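Local coordinates for glucose-6-phosphate isomerase (Thermus thermophilus, PDB 1ZZG), which probably catalyses the reversible isomerisation of glucose 6-phosphate to fructose 6-phosphate, a shared step of glycolysis and gluconeogenesis, at residues Leu23-Ala26 against Arg27-Leu31; Arg187-Ala190 against Leu191-Val194; Tyr250-Arg253 against Leu254-Leu257; Val262-His265 against Asp266-Gly270; Glu393-Ala396 against Phe397-Pro400. All blocks are in the same frame, centred on the assembly; numbering follows the deposited sequence.

Overall arrangement
All five contacts are local, each within one continuous run of chain. Contacts 2, 3 and 4 are largely buried, whereas contacts 1 and 5 are only partly so. Contact 1 is ion pairing along the outer helix 20-32, and contact 4 lies along helix 257-269, where a predicted catalytic glutamate sits. Contacts 2 and 3 are turns that lead into helices, held mostly by serine and backbone groups; contact 5 is a loop of stacked flat groups. Contacts 2, 4 and 5 touch one another, and contact 5 also meets contact 1, with about 16 Å between their centres. Contacts 3, 4 and 5 reach the second subunit.

Contact 1: Leu23-Ala26 against Arg27-Leu31; sequences LEEA and RRRLL
E25 and R28 lie side by side and point the same way, so the guanidinium takes the carboxylate side-on with two nitrogens. R28 NE donates to E25 OE1 at 2.9 Å and R28 NH2 to E25 OE2 at 2.8 Å. Both oxygens sit close to the guanidinium plane and are met on their syn sides, but the two flat groups are twisted 32° apart. R29 comes from another direction: its chain, extended from CG to NE, crosses that of E25, and its guanidinium stands almost perpendicular to the carboxylate. R29 NE reaches the anti side of E25 OE2 at 3.0 Å, so this one oxygen serves two arginines. E25 can do this because its CG is anti to the backbone N (chi1 175°) and the chain then bends. With an alanine in place of E25, R28 and R29 would probably lose their shared counter-charge, and both guanidinium groups would be freer to turn. These pairs use the three- and four-residue spacings of an alpha helix, 20-32, whose own bonds include R29 N to E25 O at 2.9 Å. Its inner face is apolar, with A26 and L30 against helix 371-391 and L23 against L234. E24 and R27 also run alongside each other, and R27 NH2 donates to the syn side of E24 OE1 at 3.0 Å in a salt bridge. Water 1 accepts from R27 NE at 2.8 Å while donating to both E24 O and E24 OE1. R27 NH1 bonds to the carbonyls of A220 and A222, arginine suiting the place because its several N-H groups serve all these acceptors.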
loop_
_atom_site.group_PDB
_atom_site.type_symbol
_atom_site.label_atom_id
_atom_site.label_comp_id
_atom_site.label_asym_id
_atom_site.label_seq_id
_atom_site.Cartn_x
_atom_site.Cartn_y
_atom_site.Cartn_z
ATOM N N LEU A 23 29.591 -15.126 -4.386
ATOM C CA LEU A 23 28.245 -15.465 -4.835
ATOM C C LEU A 23 28.112 -16.977 -5.063
ATOM O O LEU A 23 27.096 -17.578 -4.698
ATOM C CB LEU A 23 27.909 -14.702 -6.126
ATOM C CG LEU A 23 27.819 -13.172 -6.034
ATOM C CD1 LEU A 23 27.679 -12.570 -7.421
ATOM C CD2 LEU A 23 26.634 -12.778 -5.164
ATOM N N GLU A 24 29.136 -17.589 -5.660
ATOM C CA GLU A 24 29.120 -19.030 -5.924
ATOM C C GLU A 24 28.995 -19.816 -4.622
ATOM O O GLU A 24 28.266 -20.806 -4.549
ATOM C CB GLU A 24 30.399 -19.467 -6.647
ATOM C CG GLU A 24 30.634 -18.834 -8.011
ATOM C CD GLU A 24 29.691 -19.342 -9.080
ATOM O OE1 GLU A 24 28.892 -20.267 -8.803
ATOM O OE2 GLU A 24 29.758 -18.815 -10.211
ATOM N N GLU A 25 29.712 -19.368 -3.595
ATOM C CA GLU A 25 29.683 -20.029 -2.294
ATOM C C GLU A 25 28.324 -19.837 -1.618
ATOM O O GLU A 25 27.803 -20.754 -0.983
ATOM C CB GLU A 25 30.812 -19.484 -1.411
ATOM C CG GLU A 25 30.828 -19.989 0.024
ATOM C CD GLU A 25 30.858 -21.505 0.129
ATOM O OE1 GLU A 25 31.155 -22.174 -0.885
ATOM O OE2 GLU A 25 30.592 -22.026 1.236
ATOM N N ALA A 26 27.743 -18.649 -1.763
ATOM C CA ALA A 26 26.435 -18.386 -1.173
ATOM C C ALA A 26 25.432 -19.373 -1.779
ATOM O O ALA A 26 24.631 -19.983 -1.061
ATOM C CB ALA A 26 26.008 -16.943 -1.455
ATOM N N ARG A 27 25.491 -19.541 -3.099
ATOM C CA ARG A 27 24.590 -20.471 -3.784
ATOM C C ARG A 27 24.826 -21.920 -3.342
ATOM O O ARG A 27 23.872 -22.661 -3.074
ATOM C CB ARG A 27 24.747 -20.356 -5.309
ATOM C CG ARG A 27 24.022 -21.456 -6.081
ATOM C CD ARG A 27 23.811 -21.106 -7.559
ATOM N NE ARG A 27 25.059 -20.993 -8.316
ATOM C CZ ARG A 27 25.120 -20.662 -9.603
ATOM N NH1 ARG A 27 24.002 -20.410 -10.281
ATOM N NH2 ARG A 27 26.294 -20.575 -10.215
ATOM N N ARG A 28 26.091 -22.326 -3.262
ATOM C CA ARG A 28 26.422 -23.688 -2.837
ATOM C C ARG A 28 25.857 -23.953 -1.433
ATOM O O ARG A 28 25.234 -24.989 -1.185
ATOM C CB ARG A 28 27.947 -23.889 -2.823
ATOM C CG ARG A 28 28.392 -25.332 -2.554
ATOM C CD ARG A 28 29.817 -25.391 -1.998
ATOM N NE ARG A 28 29.901 -24.753 -0.683
ATOM C CZ ARG A 28 29.350 -25.233 0.427
ATOM N NH1 ARG A 28 28.673 -26.371 0.405
ATOM N NH2 ARG A 28 29.445 -24.556 1.560
ATOM N N ARG A 29 26.079 -23.016 -0.515
ATOM C CA ARG A 29 25.587 -23.167 0.849
ATOM C C ARG A 29 24.078 -23.371 0.886
ATOM O O ARG A 29 23.572 -24.178 1.669
ATOM C CB ARG A 29 25.938 -21.943 1.694
ATOM C CG ARG A 29 27.410 -21.809 2.020
ATOM C CD ARG A 29 27.657 -20.654 2.977
ATOM N NE ARG A 29 29.075 -20.543 3.311
ATOM C CZ ARG A 29 29.564 -19.753 4.262
ATOM N NH1 ARG A 29 28.749 -18.993 4.985
ATOM N NH2 ARG A 29 30.871 -19.727 4.499
ATOM N N LEU A 30 23.361 -22.634 0.047
ATOM C CA LEU A 30 21.907 -22.749 0.004
ATOM C C LEU A 30 21.477 -24.110 -0.538
ATOM O O LEU A 30 20.640 -24.793 0.061
ATOM C CB LEU A 30 21.312 -21.637 -0.866
ATOM C CG LEU A 30 19.789 -21.674 -1.063
ATOM C CD1 LEU A 30 19.077 -21.428 0.267
ATOM C CD2 LEU A 30 19.384 -20.621 -2.090
ATOM N N LEU A 31 22.050 -24.502 -1.673
ATOM C CA LEU A 31 21.704 -25.779 -2.288
ATOM C C LEU A 31 22.104 -26.977 -1.427
ATOM O O LEU A 31 21.446 -28.022 -1.472
ATOM C CB LEU A 31 22.339 -25.893 -3.683
ATOM C CG LEU A 31 21.841 -24.896 -4.741
ATOM C CD1 LEU A 31 22.576 -25.109 -6.054
ATOM C CD2 LEU A 31 20.336 -25.070 -4.944
HETATM O O HOH W 1 27.280 -21.970 -6.934
#

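Contact 2: Arg187-Ala190 against Leu191-Val194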
loop_
_atom_site.group_PDB
_atom_site.type_symbol
_atom_site.label_atom_id
_atom_site.label_comp_id
_atom_site.label_asym_id
_atom_site.label_seq_id
_atom_site.Cartn_x
_atom_site.Cartn_y
_atom_site.Cartn_z
ATOM N N ARG A 187 5.653 -16.819 3.972
ATOM C CA ARG A 187 5.990 -15.791 2.991
ATOM C C ARG A 187 6.544 -16.339 1.687
ATOM O O ARG A 187 6.721 -15.590 0.733
ATOM C CB ARG A 187 6.959 -14.758 3.586
ATOM C CG ARG A 187 8.217 -15.336 4.179
ATOM C CD ARG A 187 9.061 -14.244 4.839
ATOM N NE ARG A 187 10.214 -14.841 5.497
ATOM C CZ ARG A 187 10.209 -15.331 6.731
ATOM N NH1 ARG A 187 9.106 -15.284 7.472
ATOM N NH2 ARG A 187 11.303 -15.906 7.209
ATOM N N PHE A 188 6.807 -17.642 1.645
ATOM C CA PHE A 188 7.325 -18.297 0.441
ATOM C C PHE A 188 6.257 -19.229 -0.139
ATOM O O PHE A 188 6.563 -20.077 -0.977
ATOM C CB PHE A 188 8.557 -19.145 0.788
ATOM C CG PHE A 188 9.796 -18.345 1.076
ATOM C CD1 PHE A 188 10.697 -18.043 0.058
ATOM C CD2 PHE A 188 10.070 -17.900 2.363
ATOM C CE1 PHE A 188 11.851 -17.313 0.320
ATOM C CE2 PHE A 188 11.225 -17.167 2.637
ATOM C CZ PHE A 188 12.114 -16.875 1.611
ATOM N N SER A 189 5.010 -19.056 0.291
ATOM C CA SER A 189 3.926 -19.941 -0.135
ATOM C C SER A 189 3.033 -19.507 -1.290
ATOM O O SER A 189 2.051 -20.183 -1.573
ATOM C CB SER A 189 3.015 -20.239 1.060
ATOM O OG SER A 189 2.148 -19.135 1.319
ATOM N N ALA A 190 3.353 -18.406 -1.960
ATOM C CA ALA A 190 2.496 -17.923 -3.042
ATOM C C ALA A 190 2.153 -18.920 -4.151
ATOM O O ALA A 190 1.039 -18.898 -4.674
ATOM C CB ALA A 190 3.095 -16.669 -3.661
ATOM N N LEU A 191 3.091 -19.790 -4.512
ATOM C CA LEU A 191 2.828 -20.733 -5.584
ATOM C C LEU A 191 2.302 -22.092 -5.118
ATOM O O LEU A 191 2.277 -23.054 -5.885
ATOM C CB LEU A 191 4.077 -20.888 -6.465
ATOM C CG LEU A 191 4.618 -19.537 -6.980
ATOM C CD1 LEU A 191 5.738 -19.754 -7.993
ATOM C CD2 LEU A 191 3.486 -18.746 -7.620
ATOM N N SER A 192 1.890 -22.168 -3.858
ATOM C CA SER A 192 1.294 -23.391 -3.328
ATOM C C SER A 192 -0.209 -23.116 -3.477
ATOM O O SER A 192 -0.595 -22.109 -4.078
ATOM C CB SER A 192 1.661 -23.585 -1.852
ATOM O OG SER A 192 0.949 -22.697 -1.007
ATOM N N PRO A 193 -1.077 -24.004 -2.963
ATOM C CA PRO A 193 -2.509 -23.720 -3.110
ATOM C C PRO A 193 -2.912 -22.361 -2.516
ATOM O O PRO A 193 -3.965 -21.821 -2.862
ATOM C CB PRO A 193 -3.168 -24.901 -2.403
ATOM C CG PRO A 193 -2.210 -26.028 -2.706
ATOM C CD PRO A 193 -0.862 -25.372 -2.455
ATOM N N VAL A 194 -2.073 -21.818 -1.632
ATOM C CA VAL A 194 -2.332 -20.514 -1.014
ATOM C C VAL A 194 -2.697 -19.517 -2.113
ATOM O O VAL A 194 -3.663 -18.769 -1.992
ATOM C CB VAL A 194 -1.089 -19.973 -0.263
ATOM C CG1 VAL A 194 -1.304 -18.513 0.131
ATOM C CG2 VAL A 194 -0.820 -20.810 0.975
HETATM O O HOH W 2 5.856 -19.669 -3.744
#
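S192 grips the carbonyl of S189 twice, once through its side chain and once through its backbone, in a type I beta turn that runs straight into the N-cap of helix 193-201. The hydroxyl bond is the shorter: S192 OG donates to S189 O at 2.8 Å, in the carbonyl plane and on a lone pair. S192 N donates to the same S189 O at 3.0 Å, but from well above that plane, 53° out. The same hydroxyl then caps the helix, S192 OG accepting from V194 N at 3.2 Å. Serine suits the N-cap because a short side chain can fold back on the backbone, here with OG between N and the carbonyl carbon (chi1 74°); P193, which has no N-H to satisfy, fits the first helical position. Water 2 bridges the backbone, donating to F188 O and accepting from L191 N at 2.9 Å.

Farther out, L191 points among L209, L210 and A213 of helix 206-221, A190 rests on W260 and M378, and the ring of F188 stacks with W43. The turn lies between edge strand 176-179 of the parallel sheet and helix 193-201. The loop also carries R187, whose guanidinium pairs with E267, the predicted proton donor. S189 OG bonds to G186 O and also touches the valine of the first helical turn: V194 CG2 lies 3.4 Å from S189 OG.

Contact 3: Tyr250-Arg253 against Leu254-Leu257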
loop_
_atom_site.group_PDB
_atom_site.type_symbol
_atom_site.label_atom_id
_atom_site.label_comp_id
_atom_site.label_asym_id
_atom_site.label_seq_id
_atom_site.Cartn_x
_atom_site.Cartn_y
_atom_site.Cartn_z
ATOM N N TYR A 250 5.958 -0.370 -12.022
ATOM C CA TYR A 250 5.202 0.443 -12.965
ATOM C C TYR A 250 4.051 -0.324 -13.589
ATOM O O TYR A 250 4.088 -0.679 -14.767
ATOM C CB TYR A 250 6.115 0.985 -14.070
ATOM C CG TYR A 250 6.698 2.321 -13.705
ATOM C CD1 TYR A 250 7.736 2.422 -12.782
ATOM C CD2 TYR A 250 6.146 3.500 -14.213
ATOM C CE1 TYR A 250 8.208 3.664 -12.365
ATOM C CE2 TYR A 250 6.609 4.748 -13.801
ATOM C CZ TYR A 250 7.635 4.822 -12.878
ATOM O OH TYR A 250 8.071 6.056 -12.451
ATOM N N SER A 251 3.029 -0.567 -12.778
ATOM C CA SER A 251 1.839 -1.290 -13.200
ATOM C C SER A 251 0.779 -1.151 -12.120
ATOM O O SER A 251 1.101 -1.077 -10.935
ATOM C CB SER A 251 2.159 -2.774 -13.405
ATOM O OG SER A 251 0.983 -3.519 -13.684
ATOM N N GLU A 252 -0.484 -1.092 -12.530
ATOM C CA GLU A 252 -1.572 -1.002 -11.566
ATOM C C GLU A 252 -2.069 -2.427 -11.303
ATOM O O GLU A 252 -2.483 -2.758 -10.191
ATOM C CB GLU A 252 -2.704 -0.120 -12.108
ATOM C CG GLU A 252 -3.922 0.003 -11.189
ATOM C CD GLU A 252 -3.636 0.711 -9.860
ATOM O OE1 GLU A 252 -2.559 1.329 -9.698
ATOM O OE2 GLU A 252 -4.514 0.653 -8.970
ATOM N N ARG A 253 -2.021 -3.274 -12.328
ATOM C CA ARG A 253 -2.446 -4.666 -12.174
ATOM C C ARG A 253 -1.593 -5.336 -11.090
ATOM O O ARG A 253 -2.072 -6.207 -10.356
ATOM C CB ARG A 253 -2.289 -5.420 -13.498
ATOM C CG ARG A 253 -3.201 -4.919 -14.614
ATOM C CD ARG A 253 -2.860 -5.622 -15.912
ATOM N NE ARG A 253 -3.005 -7.066 -15.774
ATOM C CZ ARG A 253 -2.414 -7.956 -16.560
ATOM N NH1 ARG A 253 -1.628 -7.546 -17.546
ATOM N NH2 ARG A 253 -2.617 -9.256 -16.364
ATOM N N LEU A 254 -0.335 -4.916 -10.995
ATOM C CA LEU A 254 0.595 -5.449 -9.999
ATOM C C LEU A 254 0.702 -4.534 -8.775
ATOM O O LEU A 254 1.715 -4.544 -8.082
ATOM C CB LEU A 254 1.989 -5.610 -10.606
ATOM C CG LEU A 254 2.244 -6.716 -11.629
ATOM C CD1 LEU A 254 3.697 -6.642 -12.081
ATOM C CD2 LEU A 254 1.951 -8.082 -11.012
ATOM N N SER A 255 -0.338 -3.752 -8.508
ATOM C CA SER A 255 -0.320 -2.824 -7.375
ATOM C C SER A 255 -0.107 -3.484 -6.009
ATOM O O SER A 255 0.274 -2.819 -5.050
ATOM C CB SER A 255 -1.624 -2.020 -7.338
ATOM O OG SER A 255 -2.718 -2.840 -6.983
ATOM N N HIS A 256 -0.356 -4.785 -5.911
ATOM C CA HIS A 256 -0.193 -5.469 -4.632
ATOM C C HIS A 256 1.103 -6.272 -4.527
ATOM O O HIS A 256 1.374 -6.884 -3.488
ATOM C CB HIS A 256 -1.405 -6.366 -4.373
ATOM C CG HIS A 256 -2.671 -5.598 -4.146
ATOM N ND1 HIS A 256 -3.030 -5.107 -2.910
ATOM C CD2 HIS A 256 -3.617 -5.163 -5.012
ATOM C CE1 HIS A 256 -4.140 -4.400 -3.022
ATOM N NE2 HIS A 256 -4.517 -4.417 -4.288
ATOM N N LEU A 257 1.904 -6.263 -5.591
ATOM C CA LEU A 257 3.162 -6.995 -5.581
ATOM C C LEU A 257 4.170 -6.379 -4.608
ATOM O O LEU A 257 4.848 -7.103 -3.877
ATOM C CB LEU A 257 3.779 -7.058 -6.987
ATOM C CG LEU A 257 5.028 -7.946 -7.100
ATOM C CD1 LEU A 257 4.666 -9.383 -6.756
ATOM C CD2 LEU A 257 5.589 -7.894 -8.512
HETATM O O HOH W 3 -0.953 -6.962 -7.815
#
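S251 and L254 meet through a weak hydrogen bond, L254 N donating to S251 OG at 3.3 Å. S251 OG lies anti to the backbone N (chi1 174°), which turns it toward the amide N-H three residues ahead, and it is also 3.9 Å from L254 CB. One residue along, S255 N donates to E252 O at 2.9 Å and closes a type I beta turn. The donor stands above the carbonyl plane, 68° out of it, as the tight reversal of the chain brings it over the C=O. S255 OG, held between N and the carbonyl carbon (chi1 70°), lies 3.2 Å from the same E252 O.

A second type I turn, L254 to L257, overlaps the first by two residues, with L257 N bonded to L254 O at 3.0 Å. Water 3 links the two turns, donating to R253 O and accepting from H256 N at 3.0 Å.

The next shell fixes this double turn from both subunits. E102 of the second subunit accepts from S251 OG and from the backbone N of E252 and R253, so a glutamate of the partner chain binds the start of the first turn. Within the chain, E252 is salt-bridged to K290, and R253 NH2 bonds to A87 O. The loop carries the chain from strand 244-249 of the mixed sheet to helix 257-269, with L254 packing on A87 of helix 79-88 and on V374 of helix 371-391.

Contact 4: Val262-His265 against Asp266-Gly270; sequences VQLH and DESLG
Q263 and E267 pair one helical turn apart in a wholly buried contact along the last two turns of helix 257-269, in a sugar isomerase (SIS) fold. The glutamate is predicted to be the active-site proton donor. The helical ladder itself includes L269 N to H265 O at 3.0 Å. Beside it, the Q263 chain, extended with CG anti to the backbone N (chi1 165°), runs alongside E267 and points the same way. Q263 NE2 donates to E267 OE2 at 3.0 Å from above the carboxylate plane, the two flat groups being turned 67° apart. R187 NH1 forms a salt bridge to that same OE2, so a neutral amide and a cation together fix the position of the carboxylate.

On another face, the carboxylate of D266 comes to the edge of the imidazole, H265 CD2 lying 3.6 Å from D266 OD1, while H265 NE2 bonds to T281 OG1 and D266 OD1 to A283 N, both on strand 278-287. L269 crosses the histidine at about a right angle, its CD1 3.8 Å from H265 ND1. L264 and L269 pack on helix 371-391, and A294 of the second subunit on D266 and E267. Serine suits this buried turn, its hydroxyl also meeting R187 NE: S268 OG donates to L264 O at 2.7 Å, in the carbonyl plane.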
loop_
_atom_site.group_PDB
_atom_site.type_symbol
_atom_site.label_atom_id
_atom_site.label_comp_id
_atom_site.label_asym_id
_atom_site.label_seq_id
_atom_site.Cartn_x
_atom_site.Cartn_y
_atom_site.Cartn_z
ATOM N N VAL A 262 7.793 -6.677 0.236
ATOM C CA VAL A 262 8.177 -6.098 1.515
ATOM C C VAL A 262 8.187 -7.167 2.616
ATOM O O VAL A 262 9.123 -7.218 3.413
ATOM C CB VAL A 262 7.246 -4.920 1.892
ATOM C CG1 VAL A 262 7.542 -4.447 3.307
ATOM C CG2 VAL A 262 7.471 -3.765 0.921
ATOM N N GLN A 263 7.164 -8.021 2.667
ATOM C CA GLN A 263 7.162 -9.080 3.674
ATOM C C GLN A 263 8.287 -10.064 3.377
ATOM O O GLN A 263 9.001 -10.498 4.280
ATOM C CB GLN A 263 5.849 -9.875 3.705
ATOM C CG GLN A 263 6.024 -11.175 4.498
ATOM C CD GLN A 263 4.758 -11.987 4.674
ATOM O OE1 GLN A 263 3.913 -12.041 3.789
ATOM N NE2 GLN A 263 4.638 -12.653 5.820
ATOM N N LEU A 264 8.423 -10.442 2.111
ATOM C CA LEU A 264 9.466 -11.384 1.722
ATOM C C LEU A 264 10.842 -10.879 2.155
ATOM O O LEU A 264 11.611 -11.596 2.794
ATOM C CB LEU A 264 9.470 -11.587 0.207
ATOM C CG LEU A 264 10.631 -12.455 -0.302
ATOM C CD1 LEU A 264 10.467 -13.882 0.218
ATOM C CD2 LEU A 264 10.681 -12.439 -1.820
ATOM N N HIS A 265 11.142 -9.635 1.800
ATOM C CA HIS A 265 12.434 -9.038 2.120
ATOM C C HIS A 265 12.655 -8.780 3.615
ATOM O O HIS A 265 13.621 -9.274 4.205
ATOM C CB HIS A 265 12.596 -7.726 1.348
ATOM C CG HIS A 265 13.922 -7.065 1.558
ATOM N ND1 HIS A 265 15.065 -7.467 0.902
ATOM C CD2 HIS A 265 14.290 -6.046 2.369
ATOM C CE1 HIS A 265 16.082 -6.721 1.300
ATOM N NE2 HIS A 265 15.638 -5.850 2.190
ATOM N N ASP A 266 11.758 -8.000 4.209
ATOM C CA ASP A 266 11.820 -7.632 5.625
ATOM C C ASP A 266 11.842 -8.807 6.603
ATOM O O ASP A 266 12.738 -8.916 7.429
ATOM C CB ASP A 266 10.624 -6.745 5.986
ATOM C CG ASP A 266 10.787 -5.306 5.530
ATOM O OD1 ASP A 266 11.661 -5.025 4.682
ATOM O OD2 ASP A 266 10.015 -4.452 6.025
ATOM N N GLU A 267 10.836 -9.671 6.519
ATOM C CA GLU A 267 10.739 -10.805 7.426
ATOM C C GLU A 267 11.861 -11.824 7.264
ATOM O O GLU A 267 12.263 -12.466 8.234
ATOM C CB GLU A 267 9.379 -11.488 7.255
ATOM C CG GLU A 267 8.796 -11.992 8.555
ATOM C CD GLU A 267 7.329 -12.366 8.442
ATOM O OE1 GLU A 267 6.525 -11.836 9.236
ATOM O OE2 GLU A 267 6.982 -13.190 7.569
ATOM N N SER A 268 12.373 -11.969 6.045
ATOM C CA SER A 268 13.443 -12.928 5.791
ATOM C C SER A 268 14.826 -12.446 6.235
ATOM O O SER A 268 15.565 -13.182 6.893
ATOM C CB SER A 268 13.514 -13.278 4.298
ATOM O OG SER A 268 12.340 -13.933 3.847
ATOM N N LEU A 269 15.159 -11.206 5.888
ATOM C CA LEU A 269 16.477 -10.658 6.184
ATOM C C LEU A 269 16.626 -9.714 7.385
ATOM O O LEU A 269 17.750 -9.353 7.752
ATOM C CB LEU A 269 17.012 -9.999 4.907
ATOM C CG LEU A 269 16.921 -10.950 3.698
ATOM C CD1 LEU A 269 17.269 -10.224 2.400
ATOM C CD2 LEU A 269 17.853 -12.138 3.925
ATOM N N GLY A 270 15.512 -9.300 7.986
ATOM C CA GLY A 270 15.579 -8.439 9.161
ATOM C C GLY A 270 15.841 -9.399 10.304
ATOM O O GLY A 270 14.925 -9.810 11.024
#

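Contact 5: Glu393-Ala396 against Phe397-Pro400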
loop_
_atom_site.group_PDB
_atom_site.type_symbol
_atom_site.label_atom_id
_atom_site.label_comp_id
_atom_site.label_asym_id
_atom_site.label_seq_id
_atom_site.Cartn_x
_atom_site.Cartn_y
_atom_site.Cartn_z
ATOM N N GLU A 393 24.552 -14.141 6.348
ATOM C CA GLU A 393 24.656 -15.106 7.440
ATOM C C GLU A 393 23.504 -15.082 8.431
ATOM O O GLU A 393 23.707 -15.019 9.647
ATOM C CB GLU A 393 25.974 -14.899 8.187
ATOM C CG GLU A 393 27.184 -14.945 7.273
ATOM C CD GLU A 393 28.495 -14.914 8.032
ATOM O OE1 GLU A 393 28.669 -14.028 8.900
ATOM O OE2 GLU A 393 29.352 -15.775 7.753
ATOM N N VAL A 394 22.290 -15.145 7.903
ATOM C CA VAL A 394 21.100 -15.147 8.736
ATOM C C VAL A 394 20.220 -16.302 8.305
ATOM O O VAL A 394 20.429 -16.893 7.243
ATOM C CB VAL A 394 20.283 -13.846 8.566
ATOM C CG1 VAL A 394 21.074 -12.651 9.079
ATOM C CG2 VAL A 394 19.922 -13.656 7.102
ATOM N N ASN A 395 19.252 -16.626 9.151
ATOM C CA ASN A 395 18.288 -17.672 8.858
ATOM C C ASN A 395 17.161 -16.897 8.176
ATOM O O ASN A 395 16.392 -16.188 8.830
ATOM C CB ASN A 395 17.774 -18.310 10.149
ATOM C CG ASN A 395 16.795 -19.438 9.890
ATOM O OD1 ASN A 395 16.203 -19.524 8.811
ATOM N ND2 ASN A 395 16.609 -20.304 10.880
ATOM N N ALA A 396 17.083 -17.014 6.859
ATOM C CA ALA A 396 16.072 -16.295 6.091
ATOM C C ALA A 396 14.703 -16.958 6.109
ATOM O O ALA A 396 13.756 -16.451 5.502
ATOM C CB ALA A 396 16.547 -16.153 4.646
ATOM N N PHE A 397 14.577 -18.059 6.839
ATOM C CA PHE A 397 13.327 -18.798 6.822
ATOM C C PHE A 397 12.505 -18.894 8.099
ATOM O O PHE A 397 11.502 -19.613 8.141
ATOM C CB PHE A 397 13.626 -20.178 6.235
ATOM C CG PHE A 397 14.391 -20.104 4.936
ATOM C CD1 PHE A 397 13.783 -19.604 3.787
ATOM C CD2 PHE A 397 15.744 -20.434 4.885
ATOM C CE1 PHE A 397 14.509 -19.427 2.606
ATOM C CE2 PHE A 397 16.484 -20.260 3.704
ATOM C CZ PHE A 397 15.863 -19.753 2.564
ATOM N N ASP A 398 12.916 -18.170 9.132
ATOM C CA ASP A 398 12.165 -18.172 10.381
ATOM C C ASP A 398 11.774 -16.732 10.720
ATOM O O ASP A 398 12.042 -15.818 9.942
ATOM C CB ASP A 398 12.976 -18.825 11.516
ATOM C CG ASP A 398 14.187 -18.014 11.930
ATOM O OD1 ASP A 398 14.481 -16.987 11.295
ATOM O OD2 ASP A 398 14.847 -18.416 12.910
ATOM N N GLN A 399 11.127 -16.528 11.861
ATOM C CA GLN A 399 10.702 -15.186 12.244
ATOM C C GLN A 399 10.547 -15.064 13.759
ATOM O O GLN A 399 9.438 -14.893 14.271
ATOM C CB GLN A 399 9.386 -14.837 11.533
ATOM C CG GLN A 399 8.299 -15.915 11.580
ATOM C CD GLN A 399 8.612 -17.143 10.728
ATOM O OE1 GLN A 399 8.947 -17.034 9.546
ATOM N NE2 GLN A 399 8.486 -18.321 11.329
ATOM N N PRO A 400 11.672 -15.132 14.491
ATOM C CA PRO A 400 11.722 -15.045 15.956
ATOM C C PRO A 400 11.101 -13.786 16.552
ATOM O O PRO A 400 10.549 -13.830 17.649
ATOM C CB PRO A 400 13.225 -15.126 16.266
ATOM C CG PRO A 400 13.797 -15.832 15.079
ATOM C CD PRO A 400 13.034 -15.217 13.935
#
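The F397 ring carries the methyl of A396 over the centre of one face, a CH-pi contact with A396 CB 4.1 Å from the ring centroid and only 7° off the ring normal. The second flat pair is N395 with D398: amide and carboxylate are stacked, their planes 18° apart, with N395 CG 3.6 Å from D398 CG. An Asx turn binds these two pairs together. N395 OD1 accepts from F397 N at 2.9 Å, the donor tilted from the plane of the side-chain C=O, and an asparagine suits the place because its short amide can stand in for a backbone carbonyl. Its CG lies anti to the backbone N (chi1 -178°), which carries OD1 forward to the amide two residues on.

The loop starts where helix 371-391 has ended in a Schellman motif at E393 and leads toward helix 403-414. The F397 ring also packs on M40 and L41 and meets the ring of F188 obliquely. Replacing it by an alanine would probably open a gap among these residues and leave the methyl of A396 without the face it rests on. Two cations hold the loop: R187 NH2 bonds to A396 O and D398 O, R187 NH1 to the side-chain Q399 OE1, and K271 NZ to N395 O and D398 O. The side chain of D398 is about 8 Å from that of E267, the predicted proton donor. Stacking, not a hydrogen bond, joins the polar pair, for N395 ND2 lies 3.3 Å from D398 OD2 at a poor angle.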